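Local coordinates for Emp46p (Saccharomyces cerevisiae, PDB 2A6W), which takes part in the secretion of glycoproteins, as a member of the legume-like lectin family, and in nuclear architecture and gene silencing, at residues D119-S124 with S146-Y151; I68-R73 with L85-K90. All coordinates share one frame; numbering follows the deposited sequence.

Contact 1: D119-S124 with S146-Y151; sequences DKLGES and SCLFQY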
loop_
_atom_site.group_PDB
_atom_site.type_symbol
_atom_site.label_atom_id
_atom_site.label_comp_id
_atom_site.label_asym_id
_atom_site.label_seq_id
_atom_site.Cartn_x
_atom_site.Cartn_y
_atom_site.Cartn_z
ATOM N N ASP A 119 10.639 -4.186 -14.978
ATOM C CA ASP A 119 11.645 -4.509 -16.001
ATOM C C ASP A 119 11.314 -3.918 -17.363
ATOM O O ASP A 119 12.229 -3.559 -18.105
ATOM C CB ASP A 119 11.873 -6.033 -16.134
ATOM C CG ASP A 119 10.577 -6.845 -16.057
ATOM O OD1 ASP A 119 10.107 -7.148 -14.924
ATOM O OD2 ASP A 119 9.949 -7.236 -17.072
ATOM N N LYS A 120 10.022 -3.786 -17.677
ATOM C CA LYS A 120 9.589 -3.261 -18.975
ATOM C C LYS A 120 8.989 -1.842 -19.022
ATOM O O LYS A 120 9.240 -1.121 -19.978
ATOM C CB LYS A 120 8.647 -4.265 -19.641
ATOM C CG LYS A 120 9.370 -5.514 -20.149
ATOM C CD LYS A 120 8.403 -6.634 -20.456
ATOM C CE LYS A 120 9.135 -7.851 -20.987
ATOM N NZ LYS A 120 8.199 -8.814 -21.606
ATOM N N LEU A 121 8.217 -1.434 -18.003
ATOM C CA LEU A 121 7.665 -0.070 -17.936
ATOM C C LEU A 121 8.569 0.992 -17.330
ATOM O O LEU A 121 8.387 2.185 -17.573
ATOM C CB LEU A 121 6.386 -0.082 -17.103
ATOM C CG LEU A 121 5.194 -0.923 -17.530
ATOM C CD1 LEU A 121 4.189 -0.943 -16.406
ATOM C CD2 LEU A 121 4.575 -0.339 -18.782
ATOM N N GLY A 122 9.514 0.570 -16.490
ATOM C CA GLY A 122 10.254 1.494 -15.656
ATOM C C GLY A 122 9.450 1.893 -14.423
ATOM O O GLY A 122 8.563 1.147 -14.012
ATOM N N GLU A 123 9.777 3.042 -13.847
ATOM C CA GLU A 123 9.083 3.553 -12.659
ATOM C C GLU A 123 7.606 3.624 -12.953
ATOM O O GLU A 123 7.245 4.281 -13.886
ATOM C CB GLU A 123 9.509 4.964 -12.322
ATOM C CG GLU A 123 10.571 5.031 -11.277
ATOM C CD GLU A 123 11.134 6.387 -11.143
ATOM O OE1 GLU A 123 10.888 6.989 -10.096
ATOM O OE2 GLU A 123 11.764 6.849 -12.102
ATOM N N SER A 124 6.788 2.968 -12.134
ATOM C CA SER A 124 5.383 2.729 -12.462
ATOM C C SER A 124 4.602 2.262 -11.253
ATOM O O SER A 124 5.187 1.827 -10.248
ATOM C CB SER A 124 5.301 1.625 -13.539
ATOM O OG SER A 124 5.980 0.438 -13.134
ATOM N N SER A 146 -2.064 -0.360 -15.018
ATOM C CA SER A 146 -0.823 0.342 -14.707
ATOM C C SER A 146 -0.798 1.763 -15.192
ATOM O O SER A 146 -1.620 2.188 -16.021
ATOM C CB SER A 146 0.343 -0.379 -15.353
ATOM O OG SER A 146 0.098 -0.427 -16.749
ATOM N N CYS A 147 0.145 2.523 -14.644
ATOM C CA CYS A 147 0.519 3.814 -15.179
ATOM C C CYS A 147 1.979 4.046 -14.889
ATOM O O CYS A 147 2.552 3.419 -14.011
ATOM C CB CYS A 147 -0.314 4.942 -14.616
ATOM S SG CYS A 147 -0.198 5.153 -12.806
ATOM N N LEU A 148 2.590 4.905 -15.674
ATOM C CA LEU A 148 3.962 5.322 -15.438
ATOM C C LEU A 148 3.928 6.442 -14.404
ATOM O O LEU A 148 3.035 7.298 -14.436
ATOM C CB LEU A 148 4.604 5.789 -16.734
ATOM C CG LEU A 148 4.477 4.837 -17.938
ATOM C CD1 LEU A 148 5.271 5.382 -19.087
ATOM C CD2 LEU A 148 4.937 3.435 -17.562
ATOM N N PHE A 149 4.849 6.399 -13.453
ATOM C CA PHE A 149 4.795 7.330 -12.316
ATOM C C PHE A 149 6.154 7.424 -11.648
ATOM O O PHE A 149 6.705 6.417 -11.199
ATOM C CB PHE A 149 3.737 6.875 -11.300
ATOM C CG PHE A 149 3.570 7.838 -10.179
ATOM C CD1 PHE A 149 2.900 9.034 -10.396
ATOM C CD2 PHE A 149 4.160 7.599 -8.955
ATOM C CE1 PHE A 149 2.765 9.956 -9.359
ATOM C CE2 PHE A 149 4.042 8.531 -7.939
ATOM C CZ PHE A 149 3.341 9.676 -8.143
ATOM N N GLN A 150 6.674 8.643 -11.576
ATOM C CA GLN A 150 7.982 8.914 -11.009
ATOM C C GLN A 150 7.885 9.066 -9.494
ATOM O O GLN A 150 7.134 9.909 -9.020
ATOM C CB GLN A 150 8.545 10.184 -11.618
ATOM C CG GLN A 150 10.002 10.430 -11.282
ATOM C CD GLN A 150 10.544 11.747 -11.783
ATOM O OE1 GLN A 150 9.813 12.580 -12.303
ATOM N NE2 GLN A 150 11.836 11.943 -11.611
ATOM N N TYR A 151 8.623 8.254 -8.754
ATOM C CA TYR A 151 8.568 8.249 -7.275
ATOM C C TYR A 151 9.978 8.223 -6.640
ATOM O O TYR A 151 10.173 8.707 -5.530
ATOM C CB TYR A 151 7.727 7.064 -6.730
ATOM C CG TYR A 151 8.355 5.717 -6.983
ATOM C CD1 TYR A 151 9.269 5.181 -6.088
ATOM C CD2 TYR A 151 8.100 5.015 -8.174
ATOM C CE1 TYR A 151 9.894 3.946 -6.344
ATOM C CE2 TYR A 151 8.717 3.779 -8.440
ATOM C CZ TYR A 151 9.586 3.250 -7.526
ATOM O OH TYR A 151 10.219 2.062 -7.804
#

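Contact 2: I68-R73 with L85-K90; sequences IEWTFR and LAFWLK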
loop_
_atom_site.group_PDB
_atom_site.type_symbol
_atom_site.label_atom_id
_atom_site.label_comp_id
_atom_site.label_asym_id
_atom_site.label_seq_id
_atom_site.Cartn_x
_atom_site.Cartn_y
_atom_site.Cartn_z
ATOM N N ILE A 68 -9.468 5.152 0.356
ATOM C CA ILE A 68 -8.218 5.063 1.116
ATOM C C ILE A 68 -7.200 5.965 0.470
ATOM O O ILE A 68 -6.982 5.882 -0.752
ATOM C CB ILE A 68 -7.663 3.651 1.132
ATOM C CG1 ILE A 68 -8.581 2.758 1.942
ATOM C CG2 ILE A 68 -6.284 3.642 1.724
ATOM C CD1 ILE A 68 -8.313 1.321 1.746
ATOM N N GLU A 69 -6.566 6.798 1.297
ATOM C CA GLU A 69 -5.507 7.679 0.856
ATOM C C GLU A 69 -4.224 7.394 1.640
ATOM O O GLU A 69 -4.184 7.555 2.862
ATOM C CB GLU A 69 -5.868 9.150 1.058
ATOM C CG GLU A 69 -6.940 9.662 0.129
ATOM C CD GLU A 69 -7.503 11.014 0.527
ATOM O OE1 GLU A 69 -7.190 11.517 1.643
ATOM O OE2 GLU A 69 -8.302 11.564 -0.276
ATOM N N TRP A 70 -3.184 7.032 0.921
ATOM C CA TRP A 70 -1.859 6.870 1.499
ATOM C C TRP A 70 -0.959 8.007 1.000
ATOM O O TRP A 70 -0.917 8.294 -0.196
ATOM C CB TRP A 70 -1.249 5.543 1.056
ATOM C CG TRP A 70 -1.864 4.262 1.580
ATOM C CD1 TRP A 70 -2.797 3.489 0.956
ATOM C CD2 TRP A 70 -1.534 3.582 2.795
ATOM N NE1 TRP A 70 -3.074 2.372 1.706
ATOM C CE2 TRP A 70 -2.308 2.405 2.847
ATOM C CE3 TRP A 70 -0.660 3.864 3.871
ATOM C CZ2 TRP A 70 -2.241 1.502 3.927
ATOM C CZ3 TRP A 70 -0.608 2.982 4.936
ATOM C CH2 TRP A 70 -1.374 1.820 4.956
ATOM N N THR A 71 -0.202 8.622 1.902
ATOM C CA THR A 71 0.787 9.631 1.554
ATOM C C THR A 71 2.161 9.039 1.872
ATOM O O THR A 71 2.384 8.571 3.000
ATOM C CB THR A 71 0.566 10.909 2.346
ATOM O OG1 THR A 71 -0.761 11.403 2.091
ATOM C CG2 THR A 71 1.480 11.990 1.870
ATOM N N PHE A 72 3.022 8.985 0.851
ATOM C CA PHE A 72 4.234 8.182 0.901
ATOM C C PHE A 72 5.313 8.874 0.125
ATOM O O PHE A 72 5.066 9.826 -0.603
ATOM C CB PHE A 72 4.007 6.795 0.271
ATOM C CG PHE A 72 3.809 6.853 -1.224
ATOM C CD1 PHE A 72 4.883 6.766 -2.088
ATOM C CD2 PHE A 72 2.533 7.062 -1.766
ATOM C CE1 PHE A 72 4.701 6.852 -3.456
ATOM C CE2 PHE A 72 2.368 7.144 -3.124
ATOM C CZ PHE A 72 3.436 7.052 -3.966
ATOM N N ARG A 73 6.539 8.389 0.266
ATOM C CA ARG A 73 7.615 8.809 -0.602
ATOM C C ARG A 73 8.726 7.785 -0.591
ATOM O O ARG A 73 8.817 6.959 0.302
ATOM C CB ARG A 73 8.228 10.182 -0.208
ATOM C CG ARG A 73 8.905 10.220 1.134
ATOM C CD ARG A 73 9.299 11.636 1.535
ATOM N NE ARG A 73 9.801 11.647 2.893
ATOM C CZ ARG A 73 10.107 12.738 3.588
ATOM N NH1 ARG A 73 9.965 13.975 3.104
ATOM N NH2 ARG A 73 10.539 12.590 4.826
ATOM N N LEU A 85 7.471 -0.747 -3.224
ATOM C CA LEU A 85 6.505 -0.350 -2.230
ATOM C C LEU A 85 5.130 -0.853 -2.682
ATOM O O LEU A 85 4.679 -0.583 -3.805
ATOM C CB LEU A 85 6.510 1.168 -2.088
ATOM C CG LEU A 85 5.366 1.804 -1.279
ATOM C CD1 LEU A 85 5.369 1.365 0.190
ATOM C CD2 LEU A 85 5.486 3.319 -1.388
ATOM N N ALA A 86 4.471 -1.582 -1.799
ATOM C CA ALA A 86 3.198 -2.222 -2.115
ATOM C C ALA A 86 2.099 -1.729 -1.208
ATOM O O ALA A 86 2.306 -1.489 -0.022
ATOM C CB ALA A 86 3.303 -3.712 -1.992
ATOM N N PHE A 87 0.920 -1.597 -1.781
ATOM C CA PHE A 87 -0.291 -1.278 -1.053
ATOM C C PHE A 87 -1.277 -2.407 -1.278
ATOM O O PHE A 87 -1.501 -2.844 -2.415
ATOM C CB PHE A 87 -0.860 0.058 -1.518
ATOM C CG PHE A 87 0.049 1.210 -1.240
ATOM C CD1 PHE A 87 0.076 1.783 0.005
ATOM C CD2 PHE A 87 0.895 1.700 -2.226
ATOM C CE1 PHE A 87 0.931 2.853 0.281
ATOM C CE2 PHE A 87 1.751 2.730 -1.963
ATOM C CZ PHE A 87 1.771 3.324 -0.704
ATOM N N TRP A 88 -1.876 -2.857 -0.180
ATOM C CA TRP A 88 -2.637 -4.099 -0.139
ATOM C C TRP A 88 -4.069 -3.912 0.305
ATOM O O TRP A 88 -4.387 -3.108 1.170
ATOM C CB TRP A 88 -2.020 -5.095 0.836
ATOM C CG TRP A 88 -0.569 -5.408 0.601
ATOM C CD1 TRP A 88 0.482 -4.777 1.164
ATOM C CD2 TRP A 88 -0.026 -6.447 -0.207
ATOM N NE1 TRP A 88 1.658 -5.342 0.751
ATOM C CE2 TRP A 88 1.374 -6.370 -0.103
ATOM C CE3 TRP A 88 -0.575 -7.441 -1.025
ATOM C CZ2 TRP A 88 2.216 -7.237 -0.771
ATOM C CZ3 TRP A 88 0.264 -8.302 -1.662
ATOM C CH2 TRP A 88 1.645 -8.181 -1.562
ATOM N N LEU A 89 -4.919 -4.734 -0.291
ATOM C CA LEU A 89 -6.299 -4.874 0.092
ATOM C C LEU A 89 -6.524 -6.377 -0.056
ATOM O O LEU A 89 -6.630 -6.857 -1.179
ATOM C CB LEU A 89 -7.159 -4.071 -0.884
ATOM C CG LEU A 89 -8.129 -3.057 -0.342
ATOM C CD1 LEU A 89 -7.402 -1.973 0.427
ATOM C CD2 LEU A 89 -8.955 -2.480 -1.464
ATOM N N LYS A 90 -6.504 -7.142 1.037
ATOM C CA LYS A 90 -6.590 -8.599 0.885
ATOM C C LYS A 90 -7.459 -9.363 1.893
ATOM O O LYS A 90 -7.407 -9.119 3.099
ATOM C CB LYS A 90 -5.197 -9.220 0.792
ATOM C CG LYS A 90 -4.328 -9.149 2.035
ATOM C CD LYS A 90 -2.893 -9.570 1.680
ATOM C CE LYS A 90 -2.469 -10.856 2.368
ATOM N NZ LYS A 90 -1.111 -11.242 1.904
HETATM O O HOH W 1 -3.669 -0.431 1.360
#

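Contact 1: D119-S124 with S146-Y151
The carboxylate oxygen OE1 of E123 is gripped by two successive backbone N-H groups, those of Y151 and Q152, and so pins the turn at 119-124 to the chain leaving strand 145-148. The bond from Y151 N to E123 OE1 is 2.9 Å long, and the amide comes from above the carboxylate plane, 39° out of it. Meanwhile OE2 is taken by a salt bridge to R78, so both oxygens of the acid are engaged. Beyond CG the E123 chain is extended (chi2 170°), which carries the carboxylate past the rim of the Y151 ring: CE2 of Y151 lies 3.6 Å from E123 CG, and OE1 stands over one ring face toward its rim, the carboxylate and ring planes 74° apart. Two residues before Y151, F149 N donates almost straight to E123 O (3.2 Å). S124 then pairs with L148 as an antiparallel non-hydrogen-bonded pair, their CA atoms 4.2 Å apart. Within the loop, S124 OG donates to G122 O at 2.8 Å, a short bond across the bend. L121 closes the other end of the contact, its CB 3.8 Å from L148 CD2 and its CD1 4.0 Å from S146 CB. With an arginine on one oxygen and two amides on the other, the E123 carboxylate is probably held in its charged form, and a single acidic side chain thereby joins the corner of one loop, the start of another and R78.

Contact 2: I68-R73 with L85-K90
L85 opens the contact by resting its CD2 methyl against the F72 ring, 3.6 Å from CD1 of F72. The L85 side chain turns CG away from its own N, which brings CD2 to F72, and the two side chains meet at a slant. Two residues on, F87 reaches between W70 and F72 and completes an aromatic cluster. Its CD1 and CE1 atoms lie over one face of the W70 indole: F87 CE1 comes within 3.4 Å of W70 CG, while F87 CD1 is displaced toward the rim. The planes of the F87 ring and the five-membered ring of W70 are inclined by 46°, an oblique pairing. Toward F72 it is the far end of the phenyl that touches, F87 CZ lying 4.0 Å from F72 CD2, with the two planes at 58°. W88 contributes its carbonyl. A water receives the W70 indole N-H at 2.9 Å from NE1 and donates to W88 O at 2.8 Å, so the polar atom of a buried tryptophan is satisfied without a direct link between the strands. L89 ends the series, its CD1 3.7 Å from CD1 of I68 as the two aliphatic chains run alongside each other in opposite directions. The segments run nearly antiparallel, at 170°, with axes 10.1 Å apart, the layer spacing of a beta sandwich. Strand 66-75 lies between 209-218 and 158-165 in one sheet, and strand 84-90 between 196-202 and 111-115 in the other; T199, M215 and L160 from these neighbours help enclose the aromatic cluster.

In the fold
Contact 2 comes first along the chain, and contact 1 opens only after it has closed; their centres are about 16 Å apart. The centre of contact 2 lies about 2 Å from that of the chain, and the contact joins the two antiparallel sheets of the lectin sandwich face to face. Contact 1 sits at the margin of one of them, since strands 84-90, 111-115, 124-131 and 145-148 succeed one another across that sheet and 145-148 is outermost. F149 CE2 and F72 CZ pack 4.3 Å apart, linking edge to core. The side chain of L121 is also about 7 Å from that of Y128, a probable potassium-binding residue, so contact 1 lies in the neighbourhood of that site.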